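Local structure of PTS-dependent dihydroxyacetone kinase, ADP-binding subunit DhaL (Lactococcus lactis subsp. lactis, 3CR3) at residues D5-W10 / E62-V67; M69-K74 / S85-M90. The protein carries ADP that is rephosphorylated to ATP by DhaM, and passes the phosphoryl group on to dihydroxyacetone bound to DhaK. One frame throughout, in Å; residues are numbered along the deposited sequence.

Contact 1 of 2, residues D5-W10 / E62-V67; sequences DTTIEW and EIFKKV
Ile63 on helix 60-74 meets Thr7 and Ile8 of helix 4-20 in an aliphatic grouping, beside which lies a second one built on rings. CD1 of Ile63 lies 4.0 Å from CB of Thr7, and its CG2 touches CG2 of the same threonine. CG1 of Ile8 approaches that CD1 at 4.2 Å, the two isoleucine side chains crossing at about a right angle. The threonine serves both groupings. Its CG2 stands anti to the backbone N (OG1 at chi1 -59°), facing the other helix, while OG1 hydrogen-bonds the backbone O of Thr3, just ahead of the helix. The segments run roughly parallel, 26° between their directions, within the all-helical DhaL fold; an axis distance of 11.0 Å leaves the bridging to side chains. In the ring grouping, CE1 of Phe64 sits 3.6 Å from CG2 of Thr7 and 3.8 Å from CZ3 of Trp10. The Phe64 and Trp10 side chains also cross at about a right angle. Trp10 has further partners on helix 175-191: its NE1 hydrogen-bonds the backbone O of Leu183, and its side chain packs on Thr186, Leu187 and Val190. An alanine in place of Phe64 would probably open a gap beside Trp10 CZ3 and Thr7 CG2, leaving the indole without its partner on segment 62-67. Phe64 also packs against Ser91 of helix 79-94.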
loop_
_atom_site.group_PDB
_atom_site.type_symbol
_atom_site.label_atom_id
_atom_site.label_comp_id
_atom_site.label_asym_id
_atom_site.label_seq_id
_atom_site.Cartn_x
_atom_site.Cartn_y
_atom_site.Cartn_z
ATOM N N ASP A 5 -46.693 8.211 5.072
ATOM C CA ASP A 5 -46.930 8.949 3.843
ATOM C C ASP A 5 -45.986 10.161 3.675
ATOM O O ASP A 5 -45.451 10.393 2.577
ATOM C CB ASP A 5 -48.394 9.395 3.755
ATOM C CG ASP A 5 -49.377 8.235 3.460
ATOM O OD1 ASP A 5 -48.970 7.115 3.065
ATOM O OD2 ASP A 5 -50.597 8.468 3.606
ATOM N N THR A 6 -45.783 10.936 4.741
ATOM C CA THR A 6 -44.918 12.112 4.643
ATOM C C THR A 6 -43.444 11.744 4.633
ATOM O O THR A 6 -42.636 12.476 4.068
ATOM C CB THR A 6 -45.190 13.188 5.739
ATOM O OG1 THR A 6 -44.989 12.627 7.044
ATOM C CG2 THR A 6 -46.604 13.733 5.610
ATOM N N THR A 7 -43.092 10.625 5.262
ATOM C CA THR A 7 -41.736 10.087 5.162
ATOM C C THR A 7 -41.434 9.697 3.720
ATOM O O THR A 7 -40.393 10.074 3.181
ATOM C CB THR A 7 -41.474 8.906 6.127
ATOM O OG1 THR A 7 -41.699 9.336 7.472
ATOM C CG2 THR A 7 -40.026 8.430 6.019
ATOM N N ILE A 8 -42.353 8.972 3.086
ATOM C CA ILE A 8 -42.179 8.618 1.680
ATOM C C ILE A 8 -42.168 9.868 0.786
ATOM O O ILE A 8 -41.385 9.951 -0.171
ATOM C CB ILE A 8 -43.204 7.563 1.216
ATOM C CG1 ILE A 8 -42.805 6.186 1.772
ATOM C CG2 ILE A 8 -43.278 7.516 -0.310
ATOM C CD1 ILE A 8 -43.901 5.131 1.716
ATOM N N GLU A 9 -43.024 10.833 1.107
ATOM C CA GLU A 9 -43.011 12.125 0.434
ATOM C C GLU A 9 -41.637 12.792 0.574
ATOM O O GLU A 9 -41.086 13.285 -0.407
ATOM C CB GLU A 9 -44.098 13.047 0.998
ATOM C CG GLU A 9 -44.203 14.411 0.283
ATOM C CD GLU A 9 -45.144 15.392 0.973
ATOM O OE1 GLU A 9 -45.665 15.074 2.073
ATOM O OE2 GLU A 9 -45.367 16.492 0.409
ATOM N N TRP A 10 -41.096 12.786 1.797
ATOM C CA TRP A 10 -39.848 13.497 2.120
ATOM C C TRP A 10 -38.690 12.920 1.320
ATOM O O TRP A 10 -37.960 13.651 0.640
ATOM C CB TRP A 10 -39.592 13.504 3.657
ATOM C CG TRP A 10 -38.155 13.763 4.082
ATOM C CD1 TRP A 10 -37.277 14.664 3.528
ATOM C CD2 TRP A 10 -37.440 13.119 5.156
ATOM N NE1 TRP A 10 -36.064 14.606 4.180
ATOM C CE2 TRP A 10 -36.132 13.669 5.178
ATOM C CE3 TRP A 10 -37.772 12.124 6.088
ATOM C CZ2 TRP A 10 -35.164 13.264 6.100
ATOM C CZ3 TRP A 10 -36.801 11.714 7.006
ATOM C CH2 TRP A 10 -35.513 12.288 7.007
ATOM N N GLU A 62 -39.624 0.792 9.646
ATOM C CA GLU A 62 -39.409 -0.039 8.448
ATOM C C GLU A 62 -38.885 0.732 7.239
ATOM O O GLU A 62 -38.013 0.236 6.519
ATOM C CB GLU A 62 -40.685 -0.792 8.048
ATOM C CG GLU A 62 -41.204 -1.712 9.129
ATOM C CD GLU A 62 -42.331 -2.605 8.670
ATOM O OE1 GLU A 62 -42.705 -2.571 7.474
ATOM O OE2 GLU A 62 -42.848 -3.358 9.519
ATOM N N ILE A 63 -39.418 1.927 7.004
ATOM C CA ILE A 63 -38.932 2.760 5.893
ATOM C C ILE A 63 -37.449 3.081 6.054
ATOM O O ILE A 63 -36.659 2.851 5.136
ATOM C CB ILE A 63 -39.719 4.071 5.731
ATOM C CG1 ILE A 63 -41.229 3.780 5.705
ATOM C CG2 ILE A 63 -39.241 4.825 4.473
ATOM C CD1 ILE A 63 -42.123 5.010 5.727
ATOM N N PHE A 64 -37.089 3.620 7.221
ATOM C CA PHE A 64 -35.709 3.980 7.521
ATOM C C PHE A 64 -34.759 2.777 7.396
ATOM O O PHE A 64 -33.652 2.913 6.873
ATOM C CB PHE A 64 -35.604 4.619 8.912
ATOM C CG PHE A 64 -36.285 5.984 9.036
ATOM C CD1 PHE A 64 -36.504 6.794 7.919
ATOM C CD2 PHE A 64 -36.657 6.469 10.285
ATOM C CE1 PHE A 64 -37.108 8.035 8.042
ATOM C CE2 PHE A 64 -37.258 7.709 10.418
ATOM C CZ PHE A 64 -37.481 8.501 9.292
ATOM N N LYS A 65 -35.195 1.605 7.864
ATOM C CA LYS A 65 -34.393 0.386 7.745
ATOM C C LYS A 65 -34.115 0.040 6.282
ATOM O O LYS A 65 -33.002 -0.361 5.941
ATOM C CB LYS A 65 -35.060 -0.799 8.466
ATOM C CG LYS A 65 -34.215 -2.083 8.432
ATOM C CD LYS A 65 -34.558 -3.073 9.567
ATOM C CE LYS A 65 -33.700 -4.359 9.454
ATOM N NZ LYS A 65 -32.231 -4.065 9.318
ATOM N N LYS A 66 -35.129 0.210 5.433
ATOM C CA LYS A 66 -35.025 -0.050 3.995
ATOM C C LYS A 66 -34.085 0.953 3.319
ATOM O O LYS A 66 -33.316 0.598 2.408
ATOM C CB LYS A 66 -36.416 -0.013 3.345
ATOM C CG LYS A 66 -36.452 -0.320 1.835
ATOM C CD LYS A 66 -35.825 -1.675 1.495
ATOM C CE LYS A 66 -36.807 -2.839 1.674
ATOM N NZ LYS A 66 -36.060 -4.142 1.597
ATOM N N VAL A 67 -34.151 2.202 3.773
ATOM C CA VAL A 67 -33.257 3.253 3.284
ATOM C C VAL A 67 -31.819 2.893 3.664
ATOM O O VAL A 67 -30.933 2.877 2.814
ATOM C CB VAL A 67 -33.652 4.652 3.831
ATOM C CG1 VAL A 67 -32.603 5.724 3.443
ATOM C CG2 VAL A 67 -35.022 5.043 3.326
#

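Contact 2 of 2, residues M69-K74 / S85-M90; sequences MTLMSK and SAFLAM
The hydroxyl of Ser85 is gripped by the backbone O of Pro81, one turn earlier in its own helix, and by NE of Arg114 from helix 100-115; across the contact, the methyl CE of Met72 lies 3.8 Å from this OG. The same methyl is 3.6 Å from the backbone N of Ser85 and 3.8 Å from CD2 of Leu88. Beyond CG the Met72 chain is extended, with SE anti to CA (chi2 -157°), which carries CE to the neighbouring helix. Met69, by contrast, is bent at chi2 and chi3, and its CE presses on CD1 of Leu88 at 3.5 Å, tighter than usual for two carbons. Both methionines are selenomethionines. CD1 of Leu71 meets CD2 of Phe87 at 4.2 Å, and Met90 CE lies over the centre of one face of the Phe87 ring, 3.3 Å above its plane. The segments form part of an antiparallel helical hairpin, at 161° with axes 9.4 Å apart; the ADP-binding Ala78 ends its connection and Ser79 starts the second helix. Apolar side chains of another protein chain pack on Met72 and Ser85. The segments offer each other mainly methyl and ring carbon, with Met72 CE also on polar Ser85 atoms, so the contact depends on close packing rather than polar bonds.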
loop_
_atom_site.group_PDB
_atom_site.type_symbol
_atom_site.label_atom_id
_atom_site.label_comp_id
_atom_site.label_asym_id
_atom_site.label_seq_id
_atom_site.Cartn_x
_atom_site.Cartn_y
_atom_site.Cartn_z
HETATM N N MSE A 69 -30.336 -0.009 4.383
HETATM C CA MSE A 69 -29.783 -1.163 3.664
HETATM C C MSE A 69 -29.530 -0.892 2.183
HETATM O O MSE A 69 -28.534 -1.358 1.637
HETATM C CB MSE A 69 -30.669 -2.410 3.830
HETATM C CG MSE A 69 -30.934 -2.805 5.282
HETATM SE SE MSE A 69 -29.307 -3.050 6.363
HETATM C CE MSE A 69 -29.049 -1.299 7.172
ATOM N N THR A 70 -30.425 -0.138 1.548
ATOM C CA THR A 70 -30.260 0.235 0.142
ATOM C C THR A 70 -29.015 1.120 -0.067
ATOM O O THR A 70 -28.199 0.852 -0.945
ATOM C CB THR A 70 -31.519 0.937 -0.424
ATOM O OG1 THR A 70 -32.694 0.207 -0.051
ATOM C CG2 THR A 70 -31.450 1.027 -1.928
ATOM N N LEU A 71 -28.876 2.163 0.753
ATOM C CA LEU A 71 -27.717 3.057 0.677
ATOM C C LEU A 71 -26.416 2.313 0.999
ATOM O O LEU A 71 -25.393 2.533 0.346
ATOM C CB LEU A 71 -27.900 4.303 1.573
ATOM C CG LEU A 71 -29.061 5.266 1.263
ATOM C CD1 LEU A 71 -29.076 6.464 2.228
ATOM C CD2 LEU A 71 -29.075 5.757 -0.180
HETATM N N MSE A 72 -26.467 1.408 1.979
HETATM C CA MSE A 72 -25.297 0.609 2.360
HETATM C C MSE A 72 -24.813 -0.309 1.240
HETATM O O MSE A 72 -23.617 -0.519 1.086
HETATM C CB MSE A 72 -25.563 -0.204 3.629
HETATM C CG MSE A 72 -25.490 0.612 4.914
HETATM SE SE MSE A 72 -25.124 -0.509 6.452
HETATM C CE MSE A 72 -25.780 0.631 7.889
ATOM N N SER A 73 -25.745 -0.855 0.466
ATOM C CA SER A 73 -25.396 -1.702 -0.672
ATOM C C SER A 73 -24.976 -0.921 -1.920
ATOM O O SER A 73 -23.982 -1.272 -2.567
ATOM C CB SER A 73 -26.561 -2.635 -1.016
ATOM O OG SER A 73 -26.800 -3.548 0.044
ATOM N N LYS A 74 -25.726 0.129 -2.253
ATOM C CA LYS A 74 -25.640 0.771 -3.576
ATOM C C LYS A 74 -24.708 2.009 -3.689
ATOM O O LYS A 74 -24.419 2.467 -4.798
ATOM C CB LYS A 74 -27.051 1.097 -4.092
ATOM C CG LYS A 74 -27.991 -0.124 -4.181
ATOM C CD LYS A 74 -27.662 -1.015 -5.383
ATOM C CE LYS A 74 -28.565 -2.246 -5.461
ATOM N NZ LYS A 74 -28.151 -3.323 -4.492
ATOM N N SER A 85 -25.788 4.229 8.266
ATOM C CA SER A 85 -25.802 4.136 9.721
ATOM C C SER A 85 -26.710 5.212 10.339
ATOM O O SER A 85 -27.365 4.960 11.349
ATOM C CB SER A 85 -24.389 4.218 10.296
ATOM O OG SER A 85 -23.594 3.138 9.815
ATOM N N ALA A 86 -26.756 6.392 9.726
ATOM C CA ALA A 86 -27.693 7.427 10.170
ATOM C C ALA A 86 -29.112 6.861 10.096
ATOM O O ALA A 86 -29.826 6.845 11.084
ATOM C CB ALA A 86 -27.561 8.709 9.326
ATOM N N PHE A 87 -29.499 6.343 8.934
ATOM C CA PHE A 87 -30.844 5.820 8.779
ATOM C C PHE A 87 -31.140 4.605 9.659
ATOM O O PHE A 87 -32.250 4.452 10.149
ATOM C CB PHE A 87 -31.190 5.606 7.297
ATOM C CG PHE A 87 -31.637 6.876 6.614
ATOM C CD1 PHE A 87 -32.947 7.316 6.742
ATOM C CD2 PHE A 87 -30.731 7.659 5.895
ATOM C CE1 PHE A 87 -33.369 8.504 6.154
ATOM C CE2 PHE A 87 -31.138 8.849 5.303
ATOM C CZ PHE A 87 -32.456 9.275 5.431
ATOM N N LEU A 88 -30.135 3.773 9.896
ATOM C CA LEU A 88 -30.309 2.595 10.733
ATOM C C LEU A 88 -30.665 2.980 12.170
ATOM O O LEU A 88 -31.556 2.381 12.780
ATOM C CB LEU A 88 -29.043 1.734 10.699
ATOM C CG LEU A 88 -29.171 0.280 11.138
ATOM C CD1 LEU A 88 -30.256 -0.487 10.346
ATOM C CD2 LEU A 88 -27.825 -0.391 10.984
ATOM N N ALA A 89 -29.963 3.977 12.702
ATOM C CA ALA A 89 -30.221 4.469 14.051
ATOM C C ALA A 89 -31.596 5.128 14.119
ATOM O O ALA A 89 -32.348 4.916 15.075
ATOM C CB ALA A 89 -29.148 5.440 14.465
HETATM N N MSE A 90 -31.927 5.908 13.087
HETATM C CA MSE A 90 -33.249 6.528 12.962
HETATM C C MSE A 90 -34.352 5.483 12.880
HETATM O O MSE A 90 -35.443 5.681 13.410
HETATM C CB MSE A 90 -33.307 7.470 11.755
HETATM C CG MSE A 90 -32.402 8.687 11.908
HETATM SE SE MSE A 90 -32.420 9.858 10.351
HETATM C CE MSE A 90 -31.251 9.002 9.149
#

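Overall arrangement
From the N terminus, helix 4-20 leads on through the magnesium- and ADP-binding segment and helix 37-54 before helix 60-74 returns to it, where contact 1 closes a long loop of 51 residues. Contact 2 follows in series, neither nested within the first nor crossing it, and closes a loop of ten residues between segments 69-74 and 85-90, which includes the short turn between helices 60-74 and 79-94. Helix 60-74 is therefore the shared element, giving its early part to the first helix and its later part to the next one. The centres of the two contacts lie about 12 Å apart and the contacts touch: Val67 CG1 packs 3.5 Å from Phe87 CG, and Phe64 reaches the backbone of Phe87 and Met90.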